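Local coordinates for protein inorganic pyrophosphatase (Shewanella sp. AS-11, PDB 6LL8) that probably hydrolyses diphosphate to two phosphates as a manganese-dependent type II pyrophosphatase, and here holds magnesium ions and the substrate analogue imidodiphosphate, at residues A[185-190]-A[217-222]; A[248-253]-A[261-266]; A[53-58]-A[133-138]; A[274-279]-A[299-304]. All coordinates share one frame; numbering follows the deposited sequence. Where two conformers were deposited one is given.

Contact 1 (A[185-190]-A[217-222]); sequences KVKSAV and QLEVID
Glu-219 meets Lys-187 in a salt bridge, its OE1 lying 2.7 Å from Lys-187 NZ. The two side chains run side by side and point the same way. The ammonium comes to the syn side of the carboxylate, 25° out of its plane. A water also joins the two main chains, donating to Lys-187 O (3.1 Å) and Glu-219 O (2.8 Å). At Val-220, Ser-188 OG sits 3.3 Å from CA and also faces CB. The same hydroxyl oxygen then accepts the backbone N-H of Ile-221, with OG 2.9 Å from N and an angle of 152° at the hydrogen. Ser-188 OG stands beside its own backbone N (chi1 -62°) and is also hydrogen-bonded to Phe-184 O, one turn back in helix 176-187. Ile-221 slants across Lys-185, its CD1 near Lys-185 CG in the conformer given, a close approach left doubtful by a second one. The end of helix 176-187 is thus fastened to the end of strand 211-220 within the DHHA2 domain. Lys-187 NZ also bonds Ser-146 OG, and its side chain comes about 4 Å from a magnesium ion; Glu-219 would be expected to offset part of the ammonium charge near the metal.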
loop_
_atom_site.group_PDB
_atom_site.type_symbol
_atom_site.label_atom_id
_atom_site.label_comp_id
_atom_site.label_asym_id
_atom_site.label_seq_id
_atom_site.Cartn_x
_atom_site.Cartn_y
_atom_site.Cartn_z
ATOM N N LYS A 185 -11.412 -11.257 4.516
ATOM C CA LYS A 185 -11.436 -12.447 5.401
ATOM C C LYS A 185 -10.035 -13.047 5.509
ATOM O O LYS A 185 -9.620 -13.430 6.586
ATOM C CB LYS A 185 -12.443 -13.476 4.885
ATOM C CG LYS A 185 -13.894 -13.041 5.020
ATOM C CD LYS A 185 -14.827 -14.129 4.515
ATOM C CE LYS A 185 -16.267 -13.803 4.571
ATOM N NZ LYS A 185 -17.010 -15.093 4.498
ATOM N N VAL A 186 -9.284 -13.085 4.421
ATOM C CA VAL A 186 -7.872 -13.531 4.489
ATOM C C VAL A 186 -7.080 -12.589 5.388
ATOM O O VAL A 186 -6.327 -13.070 6.258
ATOM C CB VAL A 186 -7.263 -13.653 3.101
ATOM C CG1 VAL A 186 -5.764 -13.914 3.182
ATOM C CG2 VAL A 186 -7.935 -14.778 2.319
ATOM N N LYS A 187 -7.236 -11.285 5.230
ATOM C CA LYS A 187 -6.498 -10.312 6.051
ATOM C C LYS A 187 -6.827 -10.495 7.525
ATOM O O LYS A 187 -5.991 -10.167 8.366
ATOM C CB LYS A 187 -6.773 -8.866 5.628
ATOM C CG LYS A 187 -6.112 -8.427 4.330
ATOM C CD LYS A 187 -6.334 -6.914 3.986
ATOM C CE LYS A 187 -5.263 -6.240 3.082
ATOM N NZ LYS A 187 -5.627 -4.939 2.395
ATOM N N SER A 188 -8.030 -10.944 7.853
ATOM C CA SER A 188 -8.505 -11.046 9.238
ATOM C C SER A 188 -7.970 -12.302 9.924
ATOM O O SER A 188 -8.190 -12.432 11.133
ATOM C CB SER A 188 -10.011 -11.042 9.247
ATOM O OG SER A 188 -10.554 -9.835 8.710
ATOM N N ALA A 189 -7.345 -13.224 9.192
ATOM C CA ALA A 189 -6.880 -14.516 9.743
ATOM C C ALA A 189 -5.521 -14.306 10.410
ATOM O O ALA A 189 -4.493 -14.710 9.880
ATOM C CB ALA A 189 -6.856 -15.565 8.658
ATOM N N VAL A 190 -5.521 -13.729 11.586
ATOM C CA VAL A 190 -4.288 -13.319 12.301
ATOM C C VAL A 190 -3.967 -14.245 13.486
ATOM O O VAL A 190 -2.945 -13.996 14.128
ATOM C CB VAL A 190 -4.419 -11.848 12.730
ATOM C CG1 VAL A 190 -4.488 -10.886 11.543
ATOM C CG2 VAL A 190 -5.601 -11.651 13.675
ATOM N N GLN A 217 -0.623 -0.757 9.501
ATOM C CA GLN A 217 -2.085 -0.890 9.421
ATOM C C GLN A 217 -2.451 -2.355 9.346
ATOM O O GLN A 217 -1.778 -3.123 8.649
ATOM C CB GLN A 217 -2.631 -0.123 8.225
ATOM C CG GLN A 217 -4.164 -0.175 8.163
ATOM C CD GLN A 217 -4.782 0.794 7.194
ATOM O OE1 GLN A 217 -4.198 1.084 6.155
ATOM N NE2 GLN A 217 -5.941 1.340 7.525
ATOM N N LEU A 218 -3.503 -2.719 10.057
ATOM C CA LEU A 218 -4.102 -4.057 9.994
ATOM C C LEU A 218 -5.593 -3.880 9.762
ATOM O O LEU A 218 -6.348 -3.595 10.703
ATOM C CB LEU A 218 -3.822 -4.840 11.263
ATOM C CG LEU A 218 -2.356 -5.164 11.477
ATOM C CD1 LEU A 218 -2.078 -5.508 12.931
ATOM C CD2 LEU A 218 -1.904 -6.284 10.548
ATOM N N GLU A 219 -6.029 -4.077 8.534
ATOM C CA GLU A 219 -7.445 -4.034 8.154
ATOM C C GLU A 219 -8.067 -5.404 8.360
ATOM O O GLU A 219 -7.545 -6.414 7.874
ATOM C CB GLU A 219 -7.597 -3.678 6.676
ATOM C CG GLU A 219 -7.095 -2.304 6.259
ATOM C CD GLU A 219 -6.787 -2.303 4.768
ATOM O OE1 GLU A 219 -5.965 -3.165 4.340
ATOM O OE2 GLU A 219 -7.382 -1.526 4.048
ATOM N N VAL A 220 -9.156 -5.417 9.101
ATOM C CA VAL A 220 -9.853 -6.672 9.447
ATOM C C VAL A 220 -11.352 -6.434 9.424
ATOM O O VAL A 220 -11.811 -5.289 9.431
ATOM C CB VAL A 220 -9.404 -7.190 10.827
ATOM C CG1 VAL A 220 -7.919 -7.481 10.881
ATOM C CG2 VAL A 220 -9.805 -6.243 11.927
ATOM N N ILE A 221 -12.110 -7.511 9.483
ATOM C CA ILE A 221 -13.592 -7.452 9.512
ATOM C C ILE A 221 -14.126 -7.168 10.914
ATOM O O ILE A 221 -15.231 -6.638 11.010
ATOM C CB ILE A 221 -14.141 -8.762 8.956
ATOM C CG1 ILE A 221 -13.901 -8.814 7.449
ATOM C CG2 ILE A 221 -15.602 -8.910 9.331
ATOM C CD1 ILE A 221 -14.099 -10.161 6.850
ATOM N N ASP A 222 -13.362 -7.499 11.946
ATOM C CA ASP A 222 -13.792 -7.399 13.358
ATOM C C ASP A 222 -12.591 -7.121 14.251
ATOM O O ASP A 222 -11.729 -7.995 14.394
ATOM C CB ASP A 222 -14.522 -8.696 13.735
ATOM C CG ASP A 222 -15.028 -8.763 15.169
ATOM O OD1 ASP A 222 -14.841 -7.759 15.895
ATOM O OD2 ASP A 222 -15.609 -9.832 15.540
HETATM O O HOH W 1 -4.943 -7.223 8.579
#

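Contact 2 (A[248-253]-A[261-266])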
loop_
_atom_site.group_PDB
_atom_site.type_symbol
_atom_site.label_atom_id
_atom_site.label_comp_id
_atom_site.label_asym_id
_atom_site.label_seq_id
_atom_site.Cartn_x
_atom_site.Cartn_y
_atom_site.Cartn_z
ATOM N N SER A 248 8.261 8.410 15.975
ATOM C CA SER A 248 6.945 7.858 16.307
ATOM C C SER A 248 6.765 6.517 15.602
ATOM O O SER A 248 7.232 6.358 14.465
ATOM C CB SER A 248 5.836 8.777 15.869
ATOM O OG SER A 248 5.882 10.055 16.482
ATOM N N VAL A 249 6.012 5.636 16.241
ATOM C CA VAL A 249 5.428 4.447 15.580
ATOM C C VAL A 249 3.953 4.424 15.893
ATOM O O VAL A 249 3.574 4.515 17.066
ATOM C CB VAL A 249 6.112 3.117 15.931
ATOM C CG1 VAL A 249 5.393 1.973 15.243
ATOM C CG2 VAL A 249 7.592 3.109 15.573
ATOM N N LEU A 250 3.150 4.320 14.841
ATOM C CA LEU A 250 1.682 4.280 14.932
ATOM C C LEU A 250 1.232 2.970 14.319
ATOM O O LEU A 250 1.767 2.556 13.287
ATOM C CB LEU A 250 1.073 5.448 14.142
ATOM C CG LEU A 250 1.715 6.814 14.364
ATOM C CD1 LEU A 250 1.004 7.826 13.474
ATOM C CD2 LEU A 250 1.752 7.223 15.827
ATOM N N LEU A 251 0.236 2.349 14.925
ATOM C CA LEU A 251 -0.366 1.125 14.342
ATOM C C LEU A 251 -1.863 1.322 14.290
ATOM O O LEU A 251 -2.501 1.474 15.327
ATOM C CB LEU A 251 0.020 -0.121 15.129
ATOM C CG LEU A 251 -0.576 -1.434 14.624
ATOM C CD1 LEU A 251 -0.117 -1.746 13.211
ATOM C CD2 LEU A 251 -0.222 -2.583 15.548
ATOM N N LEU A 252 -2.408 1.293 13.091
ATOM C CA LEU A 252 -3.852 1.381 12.849
ATOM C C LEU A 252 -4.471 0.008 12.867
ATOM O O LEU A 252 -4.091 -0.861 12.070
ATOM C CB LEU A 252 -4.091 2.004 11.470
ATOM C CG LEU A 252 -3.653 3.452 11.297
ATOM C CD1 LEU A 252 -3.367 3.726 9.829
ATOM C CD2 LEU A 252 -4.721 4.400 11.821
ATOM N N LEU A 253 -5.401 -0.198 13.778
ATOM C CA LEU A 253 -6.226 -1.429 13.810
ATOM C C LEU A 253 -7.559 -1.002 13.188
ATOM O O LEU A 253 -8.335 -0.251 13.796
ATOM C CB LEU A 253 -6.396 -1.923 15.247
ATOM C CG LEU A 253 -5.110 -2.116 16.037
ATOM C CD1 LEU A 253 -5.443 -2.621 17.438
ATOM C CD2 LEU A 253 -4.158 -3.076 15.337
ATOM N N SER A 261 -10.815 3.225 12.850
ATOM C CA SER A 261 -9.538 2.632 13.284
ATOM C C SER A 261 -9.252 2.984 14.725
ATOM O O SER A 261 -9.432 4.148 15.113
ATOM C CB SER A 261 -8.383 3.141 12.427
ATOM O OG SER A 261 -8.521 2.785 11.059
ATOM N N GLU A 262 -8.684 2.029 15.453
ATOM C CA GLU A 262 -8.014 2.355 16.716
ATOM C C GLU A 262 -6.540 2.549 16.395
ATOM O O GLU A 262 -5.939 1.620 15.830
ATOM C CB GLU A 262 -8.232 1.243 17.731
ATOM C CG GLU A 262 -7.610 1.607 19.062
ATOM C CD GLU A 262 -7.870 0.665 20.196
ATOM O OE1 GLU A 262 -7.671 -0.511 19.990
ATOM O OE2 GLU A 262 -8.208 1.147 21.274
ATOM N N MET A 263 -5.973 3.660 16.781
ATOM C CA MET A 263 -4.552 3.898 16.571
ATOM C C MET A 263 -3.804 3.695 17.866
ATOM O O MET A 263 -4.138 4.303 18.876
ATOM C CB MET A 263 -4.304 5.310 16.053
ATOM C CG MET A 263 -2.853 5.584 15.707
ATOM S SD MET A 263 -2.519 7.300 15.261
ATOM C CE MET A 263 -2.983 7.257 13.531
ATOM N N LEU A 264 -2.798 2.845 17.827
ATOM C CA LEU A 264 -1.828 2.641 18.917
ATOM C C LEU A 264 -0.652 3.570 18.631
ATOM O O LEU A 264 -0.160 3.573 17.480
ATOM C CB LEU A 264 -1.377 1.186 18.990
ATOM C CG LEU A 264 -2.476 0.127 19.020
ATOM C CD1 LEU A 264 -1.876 -1.270 19.116
ATOM C CD2 LEU A 264 -3.468 0.367 20.123
ATOM N N VAL A 265 -0.170 4.312 19.628
ATOM C CA VAL A 265 0.811 5.383 19.408
ATOM C C VAL A 265 1.945 5.252 20.409
ATOM O O VAL A 265 1.687 5.267 21.637
ATOM C CB VAL A 265 0.138 6.760 19.568
ATOM C CG1 VAL A 265 1.143 7.894 19.384
ATOM C CG2 VAL A 265 -1.055 6.922 18.632
ATOM N N VAL A 266 3.162 5.277 19.918
ATOM C CA VAL A 266 4.360 5.581 20.739
ATOM C C VAL A 266 5.108 6.704 20.050
ATOM O O VAL A 266 5.341 6.620 18.859
ATOM C CB VAL A 266 5.233 4.337 20.973
ATOM C CG1 VAL A 266 4.488 3.340 21.830
ATOM C CG2 VAL A 266 5.683 3.680 19.687
#
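Strands 248-253 and 261-266 form an antiparallel beta hairpin pair, with 159° between their directions. Val-249 with Val-266, Leu-251 with Leu-264 and Leu-253 with Glu-262 are hydrogen-bonded pairs, each joined by two backbone bonds; Leu-250 with Val-265 and Leu-252 with Met-263 are the non-hydrogen-bonded pairs between them. The bond from Leu-251 N to Leu-264 O is 2.9 Å long. In the gaps of the ladder CA-H groups also face carbonyls, as where Leu-250 CA lies 3.2 Å from Leu-264 O.

On the face of Leu-250, Leu-252, Met-263 and Val-265, Met-263 bridges two leucines of the other strand. Its CG is anti to the backbone N (chi1 -175°), and the bend at chi3 (-84°) swings CE to 3.8 Å from Leu-252 CD2, while SD sits 4.0 Å from Leu-250 CD1. The other branch of Leu-250, CD2, lies alongside Val-265 and touches its CG1 at 3.7 Å. On the reverse face Leu-264 CD1 is shared: Leu-251 CD2 is 4.1 Å away, and Leu-253 CD1 reaches it at 4.2 Å from a side chain that slants across. Leu-253 CD1 also rests against the end of Glu-262, whose OE1 pairs with Lys-230 in a salt bridge.

The pair lies inside the mixed sheet of the DHHA2 domain, with strand 211-220 beside 248-255 and strand 285-289 beside 260-267. Helix 230-243 packs Ile-237 on Val-249 and Leu-264, and helix 272-277 covers the Leu-250 and Met-263 face through Leu-272 and Thr-273.

Contact 3 (A[53-58]-A[133-138])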
loop_
_atom_site.group_PDB
_atom_site.type_symbol
_atom_site.label_atom_id
_atom_site.label_comp_id
_atom_site.label_asym_id
_atom_site.label_seq_id
_atom_site.Cartn_x
_atom_site.Cartn_y
_atom_site.Cartn_z
ATOM N N PHE A 53 -5.476 -16.462 -9.595
ATOM C CA PHE A 53 -5.355 -16.146 -11.031
ATOM C C PHE A 53 -4.112 -16.754 -11.665
ATOM O O PHE A 53 -3.871 -16.496 -12.841
ATOM C CB PHE A 53 -5.457 -14.630 -11.244
ATOM C CG PHE A 53 -6.842 -14.114 -10.979
ATOM C CD1 PHE A 53 -7.864 -14.334 -11.884
ATOM C CD2 PHE A 53 -7.124 -13.507 -9.784
ATOM C CE1 PHE A 53 -9.162 -13.933 -11.579
ATOM C CE2 PHE A 53 -8.416 -13.100 -9.496
ATOM C CZ PHE A 53 -9.424 -13.303 -10.396
ATOM N N GLY A 54 -3.393 -17.622 -10.966
ATOM C CA GLY A 54 -2.350 -18.451 -11.589
ATOM C C GLY A 54 -0.986 -17.818 -11.735
ATOM O O GLY A 54 -0.237 -18.287 -12.577
ATOM N N PHE A 55 -0.637 -16.815 -10.952
ATOM C CA PHE A 55 0.659 -16.129 -11.071
ATOM C C PHE A 55 1.658 -16.598 -10.030
ATOM O O PHE A 55 1.307 -16.822 -8.869
ATOM C CB PHE A 55 0.483 -14.620 -10.874
ATOM C CG PHE A 55 -0.233 -13.941 -12.006
ATOM C CD1 PHE A 55 0.464 -13.467 -13.090
ATOM C CD2 PHE A 55 -1.610 -13.842 -12.012
ATOM C CE1 PHE A 55 -0.214 -12.885 -14.148
ATOM C CE2 PHE A 55 -2.287 -13.238 -13.063
ATOM C CZ PHE A 55 -1.582 -12.766 -14.128
ATOM N N GLU A 56 2.909 -16.644 -10.446
ATOM C CA GLU A 56 4.050 -16.708 -9.516
ATOM C C GLU A 56 4.362 -15.308 -8.980
ATOM O O GLU A 56 4.070 -14.306 -9.626
ATOM C CB GLU A 56 5.275 -17.278 -10.223
ATOM C CG GLU A 56 5.075 -18.680 -10.772
ATOM C CD GLU A 56 4.862 -19.778 -9.736
ATOM O OE1 GLU A 56 5.350 -19.627 -8.595
ATOM O OE2 GLU A 56 4.222 -20.807 -10.077
ATOM N N ALA A 57 4.945 -15.237 -7.806
ATOM C CA ALA A 57 5.418 -13.965 -7.235
ATOM C C ALA A 57 6.486 -13.420 -8.154
ATOM O O ALA A 57 7.361 -14.162 -8.623
ATOM C CB ALA A 57 5.957 -14.181 -5.848
ATOM N N PRO A 58 6.546 -12.099 -8.322
ATOM C CA PRO A 58 7.615 -11.483 -9.084
ATOM C C PRO A 58 8.986 -11.741 -8.459
ATOM O O PRO A 58 9.095 -12.066 -7.316
ATOM C CB PRO A 58 7.281 -9.995 -9.041
ATOM C CG PRO A 58 5.864 -9.860 -8.659
ATOM C CD PRO A 58 5.514 -11.124 -7.924
ATOM N N PRO A 133 -5.285 -9.207 -20.667
ATOM C CA PRO A 133 -5.663 -10.607 -20.586
ATOM C C PRO A 133 -6.493 -10.872 -19.325
ATOM O O PRO A 133 -6.416 -10.155 -18.345
ATOM C CB PRO A 133 -4.336 -11.367 -20.452
ATOM C CG PRO A 133 -3.260 -10.379 -20.851
ATOM C CD PRO A 133 -3.843 -9.008 -20.632
ATOM N N ALA A 134 -7.267 -11.926 -19.361
ATOM C CA ALA A 134 -8.175 -12.285 -18.275
ATOM C C ALA A 134 -7.448 -12.409 -16.939
ATOM O O ALA A 134 -7.974 -11.947 -15.910
ATOM C CB ALA A 134 -8.955 -13.534 -18.584
ATOM N N ASN A 135 -6.312 -13.061 -16.922
ATOM C CA ASN A 135 -5.594 -13.298 -15.654
ATOM C C ASN A 135 -5.093 -11.980 -15.064
ATOM O O ASN A 135 -5.209 -11.743 -13.866
ATOM C CB ASN A 135 -4.528 -14.389 -15.813
ATOM C CG ASN A 135 -3.422 -14.112 -16.836
ATOM O OD1 ASN A 135 -3.478 -13.182 -17.648
ATOM N ND2 ASN A 135 -2.444 -15.005 -16.897
ATOM N N ILE A 136 -4.482 -11.153 -15.896
ATOM C CA ILE A 136 -4.011 -9.815 -15.475
ATOM C C ILE A 136 -5.214 -8.994 -15.002
ATOM O O ILE A 136 -5.134 -8.319 -13.959
ATOM C CB ILE A 136 -3.283 -9.089 -16.615
ATOM C CG1 ILE A 136 -2.026 -9.843 -17.042
ATOM C CG2 ILE A 136 -3.018 -7.638 -16.248
ATOM C CD1 ILE A 136 -0.904 -9.681 -16.121
ATOM N N ALA A 137 -6.310 -9.050 -15.730
ATOM C CA ALA A 137 -7.487 -8.270 -15.312
ATOM C C ALA A 137 -7.930 -8.691 -13.911
ATOM O O ALA A 137 -8.336 -7.831 -13.110
ATOM C CB ALA A 137 -8.628 -8.428 -16.301
ATOM N N GLY A 138 -7.869 -9.981 -13.630
ATOM C CA GLY A 138 -8.311 -10.462 -12.326
ATOM C C GLY A 138 -7.472 -9.889 -11.202
ATOM O O GLY A 138 -8.011 -9.491 -10.178
HETATM O O HOH W 2 -2.081 -16.922 -14.895
#
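Phe-53 and Asn-135 mark the closest backbone approach, their CA atoms 5.4 Å apart, where the end of helix 44-53 meets the first turn of helix 134-147. Gly-54, with positive phi (85°), closes the former helix in a Schellman motif, and Pro-133 occupies the N-cap position of the latter. On either side of Gly-54, Phe-53 and Phe-55 both point toward the second helix.

Gly-138 CA stands over the centre of the Phe-53 ring, 3.6 Å from the centroid and 13° off the normal, a CH-pi contact made close by the glycine's lack of a side chain. Phe-55 instead brings its edge to the helix: CE2 is 3.4 Å from Asn-135 O, which sits near the ring plane. Phe-55 CZ touches Asn-135 CG at 3.5 Å, with ring and amide planes 34° apart, and meets Ile-136 CD1 at 3.7 Å. The amide has a second role, as OD1 accepts the N-H of Ile-136 from above the carbonyl plane.

A water links the segments over one face of the Phe-55 ring, donating to Phe-53 O and accepting from Asn-135 ND2. Across this join in the DHH domain, direct contact is made by one aromatic face on a glycine CA, one aromatic edge beside a backbone carbonyl and a side-chain amide, and one isoleucine methyl; Phe-55 and Ile-136 both continue onto Ile-21 of helix 14-29. Polar linkage runs through the water.

Contact 4 (A[274-279]-A[299-304]); sequences ERAYGK and VPALQD
Tyr-277 CG lies beside its own backbone N, anti to the carbonyl carbon (chi1 -51°), and the ring's CE1 is 3.8 Å from Ala-301 CB. Leu-302 has the same kind of first torsion (chi1 -78°), which brings its CG up to the phenol end of the tyrosine. The two side chains slant across each other, Tyr-277 CZ lying 3.9 Å from Leu-302 CG in the conformer given; the leucine has a second deposited conformer, so the closer approach to the hydroxyl is doubtful in detail. The hydroxyl is hydrogen-bonded to Val-298 O, a carbonyl of the same helix as Leu-302.

Ala-276 and Ala-301 mark the closest backbone approach, their CA atoms 5.2 Å apart. Here the small side chains let Ala-301 CB reach Ala-276 O at 3.3 Å. Helices 272-277 and 294-307 thereby pack together in the DHHA2 domain, beside its mixed sheet: Leu-302 also touches Met-208 of strand 203-208 and Ile-215 of strand 211-220, and the first helix leans on strand 260-267. Ala-276 CB lies over the centre of the Tyr-277 ring, 3.8 Å above its plane, and in the conformer given also touches Leu-302 CD2 at 3.8 Å. Just after Tyr-277 the short helix ends, and Gly-278, with positive phi (70°), is the first residue to leave the helical conformation.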
loop_
_atom_site.group_PDB
_atom_site.type_symbol
_atom_site.label_atom_id
_atom_site.label_comp_id
_atom_site.label_asym_id
_atom_site.label_seq_id
_atom_site.Cartn_x
_atom_site.Cartn_y
_atom_site.Cartn_z
ATOM N N GLU A 274 -3.540 14.675 19.403
ATOM C CA GLU A 274 -4.274 15.915 19.736
ATOM C C GLU A 274 -3.972 16.972 18.666
ATOM O O GLU A 274 -4.912 17.564 18.129
ATOM C CB GLU A 274 -3.886 16.368 21.149
ATOM C CG GLU A 274 -4.608 17.618 21.634
ATOM C CD GLU A 274 -4.643 17.797 23.148
ATOM O OE1 GLU A 274 -3.697 17.355 23.838
ATOM O OE2 GLU A 274 -5.625 18.375 23.635
ATOM N N ARG A 275 -2.696 17.180 18.365
ATOM C CA ARG A 275 -2.268 18.236 17.413
ATOM C C ARG A 275 -2.695 17.856 15.990
ATOM O O ARG A 275 -3.201 18.739 15.250
ATOM C CB ARG A 275 -0.760 18.489 17.493
ATOM C CG ARG A 275 -0.318 19.241 18.745
ATOM C CD ARG A 275 1.142 19.649 18.651
ATOM N NE ARG A 275 1.963 18.449 18.620
ATOM C CZ ARG A 275 2.674 17.993 17.580
ATOM N NH1 ARG A 275 2.723 18.636 16.426
ATOM N NH2 ARG A 275 3.352 16.876 17.704
ATOM N N ALA A 276 -2.476 16.617 15.578
ATOM C CA ALA A 276 -2.737 16.236 14.177
ATOM C C ALA A 276 -4.236 16.135 13.893
ATOM O O ALA A 276 -4.638 16.564 12.811
ATOM C CB ALA A 276 -2.030 14.951 13.839
ATOM N N TYR A 277 -5.029 15.544 14.786
ATOM C CA TYR A 277 -6.421 15.114 14.511
ATOM C C TYR A 277 -7.429 15.787 15.437
ATOM O O TYR A 277 -8.634 15.556 15.253
ATOM C CB TYR A 277 -6.553 13.590 14.624
ATOM C CG TYR A 277 -5.517 12.840 13.819
ATOM C CD1 TYR A 277 -5.420 13.002 12.452
ATOM C CD2 TYR A 277 -4.630 11.976 14.433
ATOM C CE1 TYR A 277 -4.476 12.309 11.713
ATOM C CE2 TYR A 277 -3.674 11.287 13.711
ATOM C CZ TYR A 277 -3.589 11.459 12.345
ATOM O OH TYR A 277 -2.622 10.770 11.672
ATOM N N GLY A 278 -6.955 16.477 16.478
ATOM C CA GLY A 278 -7.865 16.993 17.506
ATOM C C GLY A 278 -8.442 15.881 18.347
ATOM O O GLY A 278 -9.474 16.097 19.015
ATOM N N LYS A 279 -7.748 14.745 18.423
ATOM C CA LYS A 279 -8.211 13.570 19.186
ATOM C C LYS A 279 -7.072 13.014 20.009
ATOM O O LYS A 279 -6.215 12.313 19.487
ATOM C CB LYS A 279 -8.778 12.562 18.209
ATOM C CG LYS A 279 -9.996 13.103 17.500
ATOM C CD LYS A 279 -10.788 12.089 16.769
ATOM C CE LYS A 279 -11.977 12.701 16.087
ATOM N NZ LYS A 279 -12.887 11.689 15.522
ATOM N N VAL A 299 -1.933 10.330 7.055
ATOM C CA VAL A 299 -0.659 10.985 6.694
ATOM C C VAL A 299 -0.787 12.497 6.551
ATOM O O VAL A 299 0.095 13.210 7.054
ATOM C CB VAL A 299 -0.066 10.295 5.485
ATOM C CG1 VAL A 299 1.062 11.073 4.840
ATOM C CG2 VAL A 299 0.429 8.906 5.870
ATOM N N PRO A 300 -1.764 13.052 5.799
ATOM C CA PRO A 300 -1.715 14.489 5.536
ATOM C C PRO A 300 -1.660 15.344 6.799
ATOM O O PRO A 300 -0.828 16.253 6.907
ATOM C CB PRO A 300 -2.966 14.751 4.692
ATOM C CG PRO A 300 -3.205 13.445 4.003
ATOM C CD PRO A 300 -2.852 12.403 5.044
ATOM N N ALA A 301 -2.529 15.060 7.745
ATOM C CA ALA A 301 -2.600 15.890 8.962
ATOM C C ALA A 301 -1.329 15.710 9.779
ATOM O O ALA A 301 -0.905 16.648 10.432
ATOM C CB ALA A 301 -3.822 15.563 9.783
ATOM N N LEU A 302 -0.766 14.508 9.792
ATOM C CA LEU A 302 0.500 14.286 10.535
ATOM C C LEU A 302 1.621 15.071 9.872
ATOM O O LEU A 302 2.406 15.734 10.566
ATOM C CB LEU A 302 0.932 12.828 10.561
ATOM C CG LEU A 302 0.216 11.908 11.522
ATOM C CD1 LEU A 302 0.628 10.489 11.219
ATOM C CD2 LEU A 302 0.537 12.243 12.967
ATOM N N GLN A 303 1.725 14.962 8.552
ATOM C CA GLN A 303 2.837 15.616 7.828
ATOM C C GLN A 303 2.713 17.120 8.046
ATOM O O GLN A 303 3.719 17.792 8.321
ATOM C CB GLN A 303 2.866 15.189 6.355
ATOM C CG GLN A 303 4.061 15.796 5.649
ATOM C CD GLN A 303 4.446 14.969 4.474
ATOM O OE1 GLN A 303 4.597 13.747 4.619
ATOM N NE2 GLN A 303 4.590 15.664 3.337
ATOM N N ASP A 304 1.513 17.650 7.960
ATOM C CA ASP A 304 1.327 19.100 8.126
ATOM C C ASP A 304 1.719 19.494 9.556
ATOM O O ASP A 304 2.327 20.583 9.709
ATOM C CB ASP A 304 -0.089 19.505 7.755
ATOM C CG ASP A 304 -0.422 19.460 6.282
ATOM O OD1 ASP A 304 0.524 19.394 5.425
ATOM O OD2 ASP A 304 -1.629 19.446 6.006
#

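How the contacts relate
Contacts 1, 2 and 4 belong to the DHHA2 domain, whereas contact 3 lies in the DHH domain, its centre about 34 Å from that of contact 2. Strands 211-220 and 248-255 are neighbours in one sheet, so contact 1 runs into contact 2: Leu-218 N is 2.8 Å from Leu-252 O, a probable hydrogen bond. Contact 2 touches contact 4 where Leu-250 and Met-263 meet Leu-302 and Tyr-277. The side chains of Glu-219 in contact 1, Leu-252 in contact 2 and Leu-302 in contact 4 lie about 6, 7 and 11 Å from the bound imidodiphosphate. In contact 3, the Ile-136 side chain is about 11 Å from that of Asp-15, a metal ligand.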